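Long-range contacts in cellulosomal scaffoldin (Bacteroides cellulosolvens, PDB 2XBT), which probably binds cellulose through the family 3b carbohydrate-binding module described here, one domain of a much longer secreted cellulosomal scaffoldin: residues A[14-19]-A[132-137]; A[40-45]-A[91-96]; A[49-54]-A[85-90]. One frame throughout, in Å; residues are numbered along the deposited sequence.

Contact 1. Residues A[14-19]-A[132-137]; sequences FSNNGA and SYPGSM
Asn16 meets the backbone of residues 135-137 with both ends of its amide. OD1 of Asn16 accepts the backbone N-H of Met137 at 2.8 Å, with the donor tilted slightly from the carbonyl plane. ND2 of Asn16 gives a nearly straight bond, 170° at the hydrogen, to Gly135 O at 2.9 Å. That oxygen lies in the amide plane, so the two bonds fix the rotation of the group. CG of Asn16 sits between the backbone N and the carbonyl carbon (chi1 53°), and its amide reaches residues 135-137. The backbone adds to the grip: Asn16 N donates to Met137 O at 2.9 Å, and Gly18 N reaches the same oxygen in a weaker bond. Residues 16-19 form a type I' beta turn within the connection between strands 10-15 and 22-34 of this CBM3 beta-sandwich. The long loop after strand 125-126 is pinned to this turn. Gly18 and Asn17 both have positive phi, as this turn requires. Apolar contacts flank the polar ones. The Phe14 and Pro134 side chains cross at about a right angle, CE2 of Phe14 lying 3.8 Å from Pro134 CG. Met137 brings its sulfur to the edge of the same ring, a Met-aromatic contact with SD 5.4 Å from the Phe14 centroid. The Tyr133 and Asn16 side chains cross at about a right angle, planes 29° apart, with ND2 of Asn16 3.4 Å from Tyr133 CE1. Further out, Phe14 packs on Met30 and Tyr49, while Asn16 and Ala19 rest on Tyr27. Ser132 OG is hydrogen-bonded to Phe50 N and Leu145 O.

Contact 2. Residues A[40-45]-A[91-96]; sequences YDLSKI and IKLASG
Leu42 N donates to Gly96 O at 2.9 Å, the donor tilted 29° from the carbonyl plane. Further along, CA of Ser43 points its hydrogen almost straight at Leu93 O, 169° at the hydrogen and 3.3 Å between the heavy atoms. Two waters lie near the same Leu93 O and could donate to it, water 1 at 2.8 Å and water 3 at 2.9 Å, but which bonds form is not settled. Water 2 joins Ser43 O to NZ of Lys92. No direct backbone bond joins Ile45 O and Leu93 N, 3.6 Å apart. Waters lie beside these carbonyls, consistent with strands 45-51 and 85-93 separating here. Asp41 OD1 accepts from Ser43 N at 3.0 Å, an Asx turn at the start of the 3-10 segment 42-44. The N-H comes from above the carboxylate plane. Lys44 NZ makes a weak, 3.2 Å salt bridge to Asp41 OD2. On the buried side, Leu42 CD2 meets Leu93 CD1 at 3.8 Å. CG2 of Ile45 touches that same methyl, its side chain lying beside Leu93 and pointing the same way. Ile68 covers Leu42, and Leu32 and Leu10 cover Ile45. The contact therefore has an apolar leucine-isoleucine side and a hydrated backbone side. With one direct hydrogen bond between the segments, water probably carries part of the polar linkage.

Contact 3. Residues A[49-54]-A[85-90]; sequences YFYTSD and ANKYIE
A classic beta bulge sits at the end of the antiparallel pairing of strands 45-51 and 85-93, neighbours in one sheet of the CBM3 beta-sandwich. Asn86 and Lys87 both face Tyr51. Lys87 N donates to Tyr51 O at 3.0 Å, and Asn86 N adds a weak bond to that oxygen. Tyr51 N returns a bond to Lys87 O, and Tyr49 and Ile89 exchange a further pair. The side chain of Tyr51 lies back across the neighbouring strand. Its CG sits between the backbone N and the carbonyl carbon (chi1 70°). CB of Lys87 lies over one ring face, 3.6 Å from the Tyr51 centroid, a CH-pi contact. CG1 of Ile89 meets Tyr51 CE2 at 3.7 Å. An alanine in place of Tyr51 would probably open a gap beside Lys87 CB and Ile89 CG1, with the CH-pi contact lost. NZ of Lys87 is salt-bridged to Asp56. On the opposite face of the sheet from Tyr51, the rings of Phe50 and Tyr88 sit obliquely, and CD1 of Phe50 touches Tyr88 CB at 3.5 Å. From the bulge itself, OD1 of Asn86 takes the N-H of Ser53 on a lone pair, in the carbonyl plane, at 2.7 Å.

How the contacts relate
From the N terminus, strand 10-15 runs into the turn of contact 1, whose partner loop comes 113 residues later. That long loop encloses the other two contacts. Residues 40-45 come next and open the loop closed by contact 2 at 91-96. Residues 49-54 and 85-90 close contact 3 inside it, so the three nest without crossing. Contacts 2 and 3 both use strand 85-93 and tie it to strand 45-51 or the segment leading into it, their centres about 21 Å apart. Contact 1 joins a turn to a loop. It also touches contact 3, bringing the sheet that holds strand 10-15 against the sheet that holds strand 45-51.

Contact 1. Residues A[14-19]-A[132-137]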
ATOM      1  N   PHE A  14      -2.425   7.531  -3.587  1.00 20.88           N
ATOM      2  CA  PHE A  14      -2.974   6.980  -2.364  1.00 21.00           C
ATOM      3  C   PHE A  14      -4.173   7.808  -1.914  1.00 21.37           C
ATOM      4  O   PHE A  14      -4.178   9.035  -2.052  1.00 22.98           O
ATOM      5  CB  PHE A  14      -1.908   7.001  -1.254  1.00 20.55           C
ATOM      6  CG  PHE A  14      -2.369   6.399   0.047  1.00 20.66           C
ATOM      7  CD1 PHE A  14      -2.146   5.058   0.320  1.00 19.73           C
ATOM      8  CD2 PHE A  14      -3.023   7.176   0.990  1.00 23.55           C
ATOM      9  CE1 PHE A  14      -2.568   4.501   1.501  1.00 19.66           C
ATOM     10  CE2 PHE A  14      -3.458   6.632   2.175  1.00 21.02           C
ATOM     11  CZ  PHE A  14      -3.239   5.291   2.437  1.00 19.20           C
ATOM     12  N   SER A  15      -5.186   7.135  -1.390  1.00 20.04           N
ATOM     13  CA  SER A  15      -6.232   7.816  -0.629  1.00 22.97           C
ATOM     14  C   SER A  15      -6.765   6.900   0.445  1.00 22.18           C
ATOM     15  O   SER A  15      -6.555   5.697   0.403  1.00 25.39           O
ATOM     16  CB  SER A  15      -7.377   8.270  -1.530  1.00 27.19           C
ATOM     17  OG  SER A  15      -8.340   7.249  -1.654  1.00 30.89           O
ATOM     18  N   ASN A  16      -7.466   7.469   1.419  1.00 26.76           N
ATOM     19  CA  ASN A  16      -7.995   6.680   2.524  1.00 22.05           C
ATOM     20  C   ASN A  16      -9.444   7.068   2.831  1.00 30.03           C
ATOM     21  O   ASN A  16      -9.928   6.863   3.938  1.00 30.37           O
ATOM     22  CB  ASN A  16      -7.114   6.808   3.776  1.00 19.85           C
ATOM     23  CG  ASN A  16      -6.868   8.246   4.179  1.00 25.40           C
ATOM     24  OD1 ASN A  16      -7.552   9.163   3.714  1.00 26.99           O
ATOM     25  ND2 ASN A  16      -5.881   8.457   5.047  1.00 23.29           N
ATOM     26  N   ASN A  17     -10.130   7.609   1.830  1.00 32.68           N
ATOM     27  CA  ASN A  17     -11.522   7.987   1.992  1.00 36.27           C
ATOM     28  C   ASN A  17     -11.675   9.131   2.988  1.00 36.85           C
ATOM     29  O   ASN A  17     -12.708   9.257   3.646  1.00 44.92           O
ATOM     30  CB  ASN A  17     -12.345   6.781   2.453  1.00 38.61           C
ATOM     31  CG  ASN A  17     -12.433   5.694   1.393  1.00 47.93           C
ATOM     32  OD1 ASN A  17     -12.155   5.936   0.215  1.00 46.16           O
ATOM     33  ND2 ASN A  17     -12.833   4.489   1.806  1.00 48.16           N
ATOM     34  N   GLY A  18     -10.635   9.952   3.102  1.00 33.98           N
ATOM     35  CA  GLY A  18     -10.628  11.062   4.041  1.00 36.71           C
ATOM     36  C   GLY A  18     -10.577  10.648   5.505  1.00 34.50           C
ATOM     37  O   GLY A  18     -10.797  11.475   6.394  1.00 32.72           O
ATOM     38  N   ALA A  19     -10.282   9.376   5.764  1.00 29.86           N
ATOM     39  CA  ALA A  19     -10.223   8.880   7.139  1.00 27.77           C
ATOM     40  C   ALA A  19      -9.458   9.807   8.086  1.00 31.19           C
ATOM     41  O   ALA A  19      -8.397  10.341   7.745  1.00 31.97           O
ATOM     42  CB  ALA A  19      -9.641   7.484   7.190  1.00 27.75           C
ATOM     43  N   SER A 132       2.661   5.398   8.174  1.00 16.40           N
ATOM     44  CA  SER A 132       2.137   5.528   6.818  1.00 19.78           C
ATOM     45  C   SER A 132       0.842   6.334   6.731  1.00 19.92           C
ATOM     46  O   SER A 132       0.391   6.680   5.637  1.00 20.30           O
ATOM     47  CB  SER A 132       1.970   4.150   6.164  1.00 17.32           C
ATOM     48  OG  SER A 132       3.238   3.554   5.889  1.00 19.19           O
ATOM     49  N   TYR A 133       0.234   6.637   7.876  1.00 18.09           N
ATOM     50  CA  TYR A 133      -1.009   7.423   7.829  1.00 19.47           C
ATOM     51  C   TYR A 133      -0.706   8.878   7.476  1.00 18.41           C
ATOM     52  O   TYR A 133       0.020   9.562   8.205  1.00 22.14           O
ATOM     53  CB  TYR A 133      -1.768   7.366   9.154  1.00 18.17           C
ATOM     54  CG  TYR A 133      -3.009   8.250   9.164  1.00 23.28           C
ATOM     55  CD1 TYR A 133      -4.124   7.929   8.392  1.00 22.78           C
ATOM     56  CD2 TYR A 133      -3.054   9.409   9.936  1.00 24.31           C
ATOM     57  CE1 TYR A 133      -5.276   8.756   8.397  1.00 23.20           C
ATOM     58  CE2 TYR A 133      -4.185  10.232   9.951  1.00 23.44           C
ATOM     59  CZ  TYR A 133      -5.287   9.904   9.184  1.00 26.92           C
ATOM     60  OH  TYR A 133      -6.401  10.723   9.204  1.00 29.28           O
ATOM     61  N   PRO A 134      -1.275   9.364   6.373  1.00 20.44           N
ATOM     62  CA  PRO A 134      -0.905  10.693   5.875  1.00 24.80           C
ATOM     63  C   PRO A 134      -1.872  11.800   6.281  1.00 25.52           C
ATOM     64  O   PRO A 134      -1.732  12.935   5.801  1.00 30.61           O
ATOM     65  CB  PRO A 134      -0.995  10.512   4.365  1.00 23.01           C
ATOM     66  CG  PRO A 134      -2.156   9.529   4.198  1.00 26.80           C
ATOM     67  CD  PRO A 134      -2.246   8.702   5.479  1.00 21.56           C
ATOM     68  N   GLY A 135      -2.831  11.492   7.140  1.00 24.75           N
ATOM     69  CA  GLY A 135      -3.893  12.439   7.420  1.00 26.97           C
ATOM     70  C   GLY A 135      -5.037  12.119   6.483  1.00 31.52           C
ATOM     71  O   GLY A 135      -4.986  11.109   5.774  1.00 25.49           O
ATOM     72  N   SER A 136      -6.072  12.958   6.482  1.00 31.41           N
ATOM     73  CA  SER A 136      -7.243  12.725   5.643  1.00 30.57           C
ATOM     74  C   SER A 136      -6.913  12.948   4.179  1.00 29.08           C
ATOM     75  O   SER A 136      -6.479  14.032   3.795  1.00 32.77           O
ATOM     76  CB  SER A 136      -8.391  13.649   6.049  1.00 34.22           C
ATOM     77  OG  SER A 136      -8.745  13.434   7.400  1.00 38.53           O
ATOM     78  N   MET A 137      -7.118  11.921   3.363  1.00 30.22           N
ATOM     79  CA  MET A 137      -6.944  12.040   1.916  1.00 33.74           C
ATOM     80  C   MET A 137      -8.146  11.414   1.228  1.00 35.20           C
ATOM     81  O   MET A 137      -8.202  10.202   1.028  1.00 30.58           O
ATOM     82  CB  MET A 137      -5.665  11.349   1.434  1.00 31.76           C
ATOM     83  CG  MET A 137      -4.373  12.011   1.852  1.00 31.97           C
ATOM     84  SD  MET A 137      -2.929  11.219   1.102  1.00 32.76           S
ATOM     85  CE  MET A 137      -3.178  11.614  -0.610  1.00 30.32           C
TER

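Contact 2. Residues A[40-45]-A[91-96]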
ATOM      1  N   TYR A  40       5.465  -4.329 -16.368  1.00 24.19           N
ATOM      2  CA  TYR A  40       5.839  -4.829 -15.056  1.00 22.71           C
ATOM      3  C   TYR A  40       4.912  -5.984 -14.644  1.00 22.63           C
ATOM      4  O   TYR A  40       3.701  -5.920 -14.835  1.00 23.39           O
ATOM      5  CB  TYR A  40       5.761  -3.693 -14.029  1.00 23.46           C
ATOM      6  CG  TYR A  40       6.829  -2.633 -14.202  1.00 18.20           C
ATOM      7  CD1 TYR A  40       8.094  -2.815 -13.667  1.00 20.43           C
ATOM      8  CD2 TYR A  40       6.577  -1.468 -14.903  1.00 22.61           C
ATOM      9  CE1 TYR A  40       9.086  -1.849 -13.811  1.00 21.84           C
ATOM     10  CE2 TYR A  40       7.557  -0.501 -15.056  1.00 25.73           C
ATOM     11  CZ  TYR A  40       8.810  -0.703 -14.511  1.00 22.44           C
ATOM     12  OH  TYR A  40       9.775   0.261 -14.668  1.00 27.07           O
ATOM     13  N   ASP A  41       5.500  -7.023 -14.063  1.00 21.98           N
ATOM     14  CA  ASP A  41       4.768  -8.196 -13.599  1.00 22.44           C
ATOM     15  C   ASP A  41       4.254  -7.939 -12.185  1.00 22.57           C
ATOM     16  O   ASP A  41       5.049  -7.789 -11.253  1.00 21.19           O
ATOM     17  CB  ASP A  41       5.722  -9.394 -13.578  1.00 23.69           C
ATOM     18  CG  ASP A  41       5.032 -10.698 -13.232  1.00 30.80           C
ATOM     19  OD1 ASP A  41       3.865 -10.669 -12.780  1.00 33.99           O
ATOM     20  OD2 ASP A  41       5.669 -11.766 -13.409  1.00 42.21           O
ATOM     21  N   LEU A  42       2.936  -7.902 -12.020  1.00 21.12           N
ATOM     22  CA  LEU A  42       2.365  -7.575 -10.720  1.00 21.31           C
ATOM     23  C   LEU A  42       2.742  -8.573  -9.634  1.00 22.81           C
ATOM     24  O   LEU A  42       2.740  -8.226  -8.455  1.00 21.24           O
ATOM     25  CB  LEU A  42       0.851  -7.427 -10.788  1.00 22.19           C
ATOM     26  CG  LEU A  42       0.346  -6.201 -11.540  1.00 21.69           C
ATOM     27  CD1 LEU A  42      -1.169  -6.236 -11.563  1.00 29.12           C
ATOM     28  CD2 LEU A  42       0.854  -4.930 -10.857  1.00 25.19           C
ATOM     29  N   SER A  43       3.071  -9.801 -10.020  1.00 19.42           N
ATOM     30  CA  SER A  43       3.443 -10.812  -9.022  1.00 22.99           C
ATOM     31  C   SER A  43       4.757 -10.461  -8.326  1.00 23.70           C
ATOM     32  O   SER A  43       5.105 -11.054  -7.297  1.00 23.29           O
ATOM     33  CB  SER A  43       3.542 -12.199  -9.659  1.00 26.35           C
ATOM     34  OG  SER A  43       4.715 -12.314 -10.450  1.00 25.70           O
ATOM     35  N   LYS A  44       5.482  -9.490  -8.881  1.00 21.04           N
ATOM     36  CA  LYS A  44       6.745  -9.063  -8.297  1.00 22.09           C
ATOM     37  C   LYS A  44       6.632  -7.781  -7.492  1.00 21.06           C
ATOM     38  O   LYS A  44       7.622  -7.282  -6.989  1.00 19.77           O
ATOM     39  CB  LYS A  44       7.813  -8.896  -9.372  1.00 25.07           C
ATOM     40  CG  LYS A  44       8.159 -10.189 -10.072  1.00 27.29           C
ATOM     41  CD  LYS A  44       9.236  -9.951 -11.112  1.00 35.59           C
ATOM     42  CE  LYS A  44       9.753 -11.271 -11.649  1.00 44.37           C
ATOM     43  NZ  LYS A  44       8.624 -12.076 -12.163  1.00 41.02           N
ATOM     44  N   ILE A  45       5.421  -7.255  -7.370  1.00 18.44           N
ATOM     45  CA  ILE A  45       5.200  -6.028  -6.617  1.00 19.23           C
ATOM     46  C   ILE A  45       4.803  -6.343  -5.172  1.00 20.16           C
ATOM     47  O   ILE A  45       3.960  -7.201  -4.924  1.00 20.49           O
ATOM     48  CB  ILE A  45       4.065  -5.203  -7.243  1.00 20.41           C
ATOM     49  CG1 ILE A  45       4.488  -4.591  -8.592  1.00 21.66           C
ATOM     50  CG2 ILE A  45       3.579  -4.128  -6.270  1.00 18.95           C
ATOM     51  CD1 ILE A  45       5.377  -3.368  -8.473  1.00 18.26           C
ATOM     52  N   ILE A  91       1.445  -6.022   1.337  1.00 17.78           N
ATOM     53  CA  ILE A  91       0.456  -6.435   0.355  1.00 19.56           C
ATOM     54  C   ILE A  91       1.170  -6.987  -0.872  1.00 21.16           C
ATOM     55  O   ILE A  91       2.078  -6.356  -1.417  1.00 19.04           O
ATOM     56  CB  ILE A  91      -0.455  -5.253  -0.004  1.00 19.34           C
ATOM     57  CG1 ILE A  91      -1.222  -4.792   1.241  1.00 21.66           C
ATOM     58  CG2 ILE A  91      -1.431  -5.618  -1.123  1.00 23.07           C
ATOM     59  CD1 ILE A  91      -1.945  -3.491   1.045  1.00 23.21           C
ATOM     60  N   LYS A  92       0.772  -8.184  -1.292  1.00 19.56           N
ATOM     61  CA  LYS A  92       1.393  -8.813  -2.442  1.00 24.50           C
ATOM     62  C   LYS A  92       0.335  -8.998  -3.502  1.00 25.36           C
ATOM     63  O   LYS A  92      -0.775  -9.412  -3.198  1.00 24.06           O
ATOM     64  CB  LYS A  92       1.960 -10.180  -2.071  1.00 30.53           C
ATOM     65  CG  LYS A  92       3.312 -10.161  -1.384  1.00 30.14           C
ATOM     66  CD  LYS A  92       3.874 -11.578  -1.340  1.00 40.76           C
ATOM     67  CE  LYS A  92       5.277 -11.624  -0.747  1.00 44.16           C
ATOM     68  NZ  LYS A  92       6.238 -10.845  -1.570  1.00 46.17           N
ATOM     69  N   LEU A  93       0.672  -8.668  -4.742  1.00 24.13           N
ATOM     70  CA  LEU A  93      -0.236  -8.865  -5.857  1.00 27.47           C
ATOM     71  C   LEU A  93       0.116 -10.204  -6.470  1.00 27.36           C
ATOM     72  O   LEU A  93       1.280 -10.578  -6.496  1.00 29.91           O
ATOM     73  CB  LEU A  93      -0.077  -7.728  -6.858  1.00 23.70           C
ATOM     74  CG  LEU A  93      -0.402  -6.373  -6.221  1.00 27.95           C
ATOM     75  CD1 LEU A  93      -0.151  -5.239  -7.200  1.00 26.54           C
ATOM     76  CD2 LEU A  93      -1.851  -6.358  -5.732  1.00 32.21           C
ATOM     77  N   ALA A  94      -0.889 -10.950  -6.916  1.00 32.31           N
ATOM     78  CA  ALA A  94      -0.660 -12.348  -7.275  1.00 31.23           C
ATOM     79  C   ALA A  94      -0.376 -12.561  -8.754  1.00 31.58           C
ATOM     80  O   ALA A  94       0.432 -13.417  -9.118  1.00 34.94           O
ATOM     81  CB  ALA A  94      -1.828 -13.228  -6.824  1.00 28.26           C
ATOM     82  N   SER A  95      -1.039 -11.794  -9.607  1.00 26.94           N
ATOM     83  CA  SER A  95      -0.957 -12.065 -11.032  1.00 32.87           C
ATOM     84  C   SER A  95      -1.202 -10.843 -11.899  1.00 31.51           C
ATOM     85  O   SER A  95      -1.622  -9.797 -11.416  1.00 30.22           O
ATOM     86  CB  SER A  95      -1.975 -13.136 -11.412  1.00 35.77           C
ATOM     87  OG  SER A  95      -3.295 -12.620 -11.331  1.00 38.60           O
ATOM     88  N   GLY A  96      -0.953 -10.988 -13.196  1.00 29.37           N
ATOM     89  CA  GLY A  96      -1.287  -9.928 -14.122  1.00 26.89           C
ATOM     90  C   GLY A  96      -0.112  -9.017 -14.406  1.00 23.57           C
ATOM     91  O   GLY A  96       0.970  -9.135 -13.820  1.00 21.69           O
TER
HETATM   92  O   HOH W   1       2.931 -12.707  -5.593  1.00 39.76           O
HETATM   93  O   HOH W   2       6.088 -10.582  -4.547  1.00 40.47           O
HETATM   94  O   HOH W   3       3.843  -9.704  -5.343  1.00 35.56           O

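Contact 3. Residues A[49-54]-A[85-90]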
ATOM      1  N   TYR A  49       2.762  -0.799   4.217  1.00 17.67           N
ATOM      2  CA  TYR A  49       2.121   0.271   4.953  1.00 16.27           C
ATOM      3  C   TYR A  49       2.582   0.064   6.379  1.00 15.06           C
ATOM      4  O   TYR A  49       2.327  -0.983   6.964  1.00 15.43           O
ATOM      5  CB  TYR A  49       0.605   0.105   4.889  1.00 17.18           C
ATOM      6  CG  TYR A  49      -0.186   1.234   5.516  1.00 18.42           C
ATOM      7  CD1 TYR A  49      -0.720   2.255   4.732  1.00 18.41           C
ATOM      8  CD2 TYR A  49      -0.423   1.268   6.889  1.00 19.35           C
ATOM      9  CE1 TYR A  49      -1.463   3.287   5.300  1.00 17.68           C
ATOM     10  CE2 TYR A  49      -1.162   2.297   7.469  1.00 16.20           C
ATOM     11  CZ  TYR A  49      -1.678   3.302   6.670  1.00 18.84           C
ATOM     12  OH  TYR A  49      -2.428   4.333   7.211  1.00 21.72           O
ATOM     13  N   PHE A  50       3.273   1.062   6.916  1.00 17.37           N
ATOM     14  CA  PHE A  50       3.952   0.932   8.204  1.00 19.08           C
ATOM     15  C   PHE A  50       3.098   1.524   9.305  1.00 19.68           C
ATOM     16  O   PHE A  50       2.487   2.579   9.122  1.00 18.48           O
ATOM     17  CB  PHE A  50       5.285   1.648   8.163  1.00 16.99           C
ATOM     18  CG  PHE A  50       6.188   1.156   7.056  1.00 19.11           C
ATOM     19  CD1 PHE A  50       7.010   0.062   7.266  1.00 20.07           C
ATOM     20  CD2 PHE A  50       6.209   1.796   5.832  1.00 19.00           C
ATOM     21  CE1 PHE A  50       7.850  -0.404   6.257  1.00 20.18           C
ATOM     22  CE2 PHE A  50       7.044   1.333   4.796  1.00 18.80           C
ATOM     23  CZ  PHE A  50       7.866   0.233   5.029  1.00 20.21           C
ATOM     24  N   TYR A  51       3.062   0.842  10.442  1.00 18.68           N
ATOM     25  CA  TYR A  51       2.150   1.235  11.511  1.00 21.30           C
ATOM     26  C   TYR A  51       2.658   0.788  12.874  1.00 21.61           C
ATOM     27  O   TYR A  51       3.631   0.052  12.985  1.00 20.05           O
ATOM     28  CB  TYR A  51       0.748   0.650  11.276  1.00 21.26           C
ATOM     29  CG  TYR A  51       0.676  -0.856  11.470  1.00 21.60           C
ATOM     30  CD1 TYR A  51       0.231  -1.397  12.662  1.00 20.14           C
ATOM     31  CD2 TYR A  51       1.059  -1.738  10.450  1.00 22.03           C
ATOM     32  CE1 TYR A  51       0.160  -2.775  12.847  1.00 21.80           C
ATOM     33  CE2 TYR A  51       0.995  -3.117  10.626  1.00 18.08           C
ATOM     34  CZ  TYR A  51       0.543  -3.623  11.827  1.00 25.50           C
ATOM     35  OH  TYR A  51       0.472  -4.981  12.023  1.00 22.96           O
ATOM     36  N   THR A  52       1.960   1.226  13.912  1.00 20.68           N
ATOM     37  CA  THR A  52       2.360   0.938  15.276  1.00 23.37           C
ATOM     38  C   THR A  52       1.292   0.093  15.919  1.00 27.06           C
ATOM     39  O   THR A  52       0.103   0.429  15.873  1.00 25.85           O
ATOM     40  CB  THR A  52       2.506   2.218  16.106  1.00 25.16           C
ATOM     41  OG1 THR A  52       3.611   2.981  15.620  1.00 26.04           O
ATOM     42  CG2 THR A  52       2.724   1.870  17.584  1.00 29.64           C
ATOM     43  N   SER A  53       1.705  -1.020  16.493  1.00 26.47           N
ATOM     44  CA  SER A  53       0.761  -1.926  17.109  1.00 31.82           C
ATOM     45  C   SER A  53       0.560  -1.589  18.569  1.00 43.33           C
ATOM     46  O   SER A  53       1.444  -1.800  19.400  1.00 43.12           O
ATOM     47  CB  SER A  53       1.217  -3.375  17.007  1.00 37.84           C
ATOM     48  OG  SER A  53       0.265  -4.216  17.634  1.00 38.18           O
ATOM     49  N   ASP A  54      -0.612  -1.036  18.844  1.00 47.15           N
ATOM     50  CA  ASP A  54      -1.144  -0.901  20.180  1.00 54.52           C
ATOM     51  C   ASP A  54      -0.502  -1.888  21.157  1.00 56.34           C
ATOM     52  O   ASP A  54       0.149  -1.497  22.131  1.00 55.89           O
ATOM     53  CB  ASP A  54      -2.653  -1.160  20.103  1.00 54.82           C
ATOM     54  CG  ASP A  54      -3.010  -2.233  19.070  1.00 49.99           C
ATOM     55  OD1 ASP A  54      -2.778  -3.437  19.334  1.00 51.08           O
ATOM     56  OD2 ASP A  54      -3.522  -1.877  17.992  1.00 47.63           O
ATOM     57  N   ALA A  85       6.472   3.414  13.995  1.00 22.69           N
ATOM     58  CA  ALA A  85       6.155   2.110  13.416  1.00 22.63           C
ATOM     59  C   ALA A  85       6.947   0.991  14.033  1.00 22.49           C
ATOM     60  O   ALA A  85       8.173   1.046  14.070  1.00 25.57           O
ATOM     61  CB  ALA A  85       6.392   2.120  11.900  1.00 19.29           C
ATOM     62  N   ASN A  86       6.241  -0.034  14.493  1.00 23.44           N
ATOM     63  CA  ASN A  86       6.898  -1.269  14.916  1.00 26.71           C
ATOM     64  C   ASN A  86       6.432  -2.476  14.096  1.00 26.36           C
ATOM     65  O   ASN A  86       6.840  -3.614  14.344  1.00 25.02           O
ATOM     66  CB  ASN A  86       6.747  -1.499  16.425  1.00 26.46           C
ATOM     67  CG  ASN A  86       5.291  -1.663  16.863  1.00 27.41           C
ATOM     68  OD1 ASN A  86       4.358  -1.403  16.108  1.00 26.40           O
ATOM     69  ND2 ASN A  86       5.101  -2.089  18.105  1.00 29.21           N
ATOM     70  N   LYS A  87       5.571  -2.209  13.112  1.00 23.43           N
ATOM     71  CA  LYS A  87       5.052  -3.237  12.229  1.00 22.22           C
ATOM     72  C   LYS A  87       4.864  -2.691  10.822  1.00 20.72           C
ATOM     73  O   LYS A  87       4.929  -1.483  10.594  1.00 20.23           O
ATOM     74  CB  LYS A  87       3.683  -3.734  12.708  1.00 21.35           C
ATOM     75  CG  LYS A  87       3.589  -4.147  14.185  1.00 28.75           C
ATOM     76  CD  LYS A  87       3.845  -5.629  14.400  1.00 30.07           C
ATOM     77  CE  LYS A  87       3.586  -6.009  15.856  1.00 38.58           C
ATOM     78  NZ  LYS A  87       4.006  -7.404  16.186  1.00 39.20           N
ATOM     79  N   TYR A  88       4.622  -3.597   9.880  1.00 23.17           N
ATOM     80  CA  TYR A  88       4.125  -3.204   8.569  1.00 18.99           C
ATOM     81  C   TYR A  88       3.184  -4.251   8.008  1.00 20.02           C
ATOM     82  O   TYR A  88       3.324  -5.442   8.287  1.00 19.94           O
ATOM     83  CB  TYR A  88       5.247  -2.923   7.577  1.00 19.75           C
ATOM     84  CG  TYR A  88       6.149  -4.091   7.301  1.00 22.07           C
ATOM     85  CD1 TYR A  88       5.953  -4.901   6.172  1.00 24.44           C
ATOM     86  CD2 TYR A  88       7.188  -4.400   8.160  1.00 23.07           C
ATOM     87  CE1 TYR A  88       6.798  -5.995   5.917  1.00 22.55           C
ATOM     88  CE2 TYR A  88       8.028  -5.468   7.916  1.00 29.60           C
ATOM     89  CZ  TYR A  88       7.826  -6.265   6.794  1.00 30.19           C
ATOM     90  OH  TYR A  88       8.660  -7.329   6.567  1.00 31.82           O
ATOM     91  N   ILE A  89       2.195  -3.784   7.260  1.00 17.14           N
ATOM     92  CA  ILE A  89       1.380  -4.663   6.446  1.00 20.08           C
ATOM     93  C   ILE A  89       2.146  -4.790   5.134  1.00 17.43           C
ATOM     94  O   ILE A  89       2.597  -3.779   4.587  1.00 19.47           O
ATOM     95  CB  ILE A  89       0.037  -4.020   6.114  1.00 20.56           C
ATOM     96  CG1 ILE A  89      -0.649  -3.533   7.391  1.00 25.43           C
ATOM     97  CG2 ILE A  89      -0.860  -5.009   5.355  1.00 23.47           C
ATOM     98  CD1 ILE A  89      -1.638  -2.451   7.143  1.00 26.72           C
ATOM     99  N   GLU A  90       2.261  -6.010   4.624  1.00 19.74           N
ATOM    100  CA  GLU A  90       2.815  -6.213   3.289  1.00 18.51           C
ATOM    101  C   GLU A  90       1.752  -6.777   2.383  1.00 19.77           C
ATOM    102  O   GLU A  90       1.238  -7.874   2.621  1.00 19.78           O
ATOM    103  CB  GLU A  90       4.018  -7.157   3.304  1.00 20.80           C
ATOM    104  CG  GLU A  90       4.624  -7.354   1.912  1.00 22.32           C
ATOM    105  CD  GLU A  90       5.991  -8.010   1.965  1.00 33.49           C
ATOM    106  OE1 GLU A  90       6.051  -9.254   1.963  1.00 35.26           O
ATOM    107  OE2 GLU A  90       7.002  -7.281   2.012  1.00 34.31           O
TER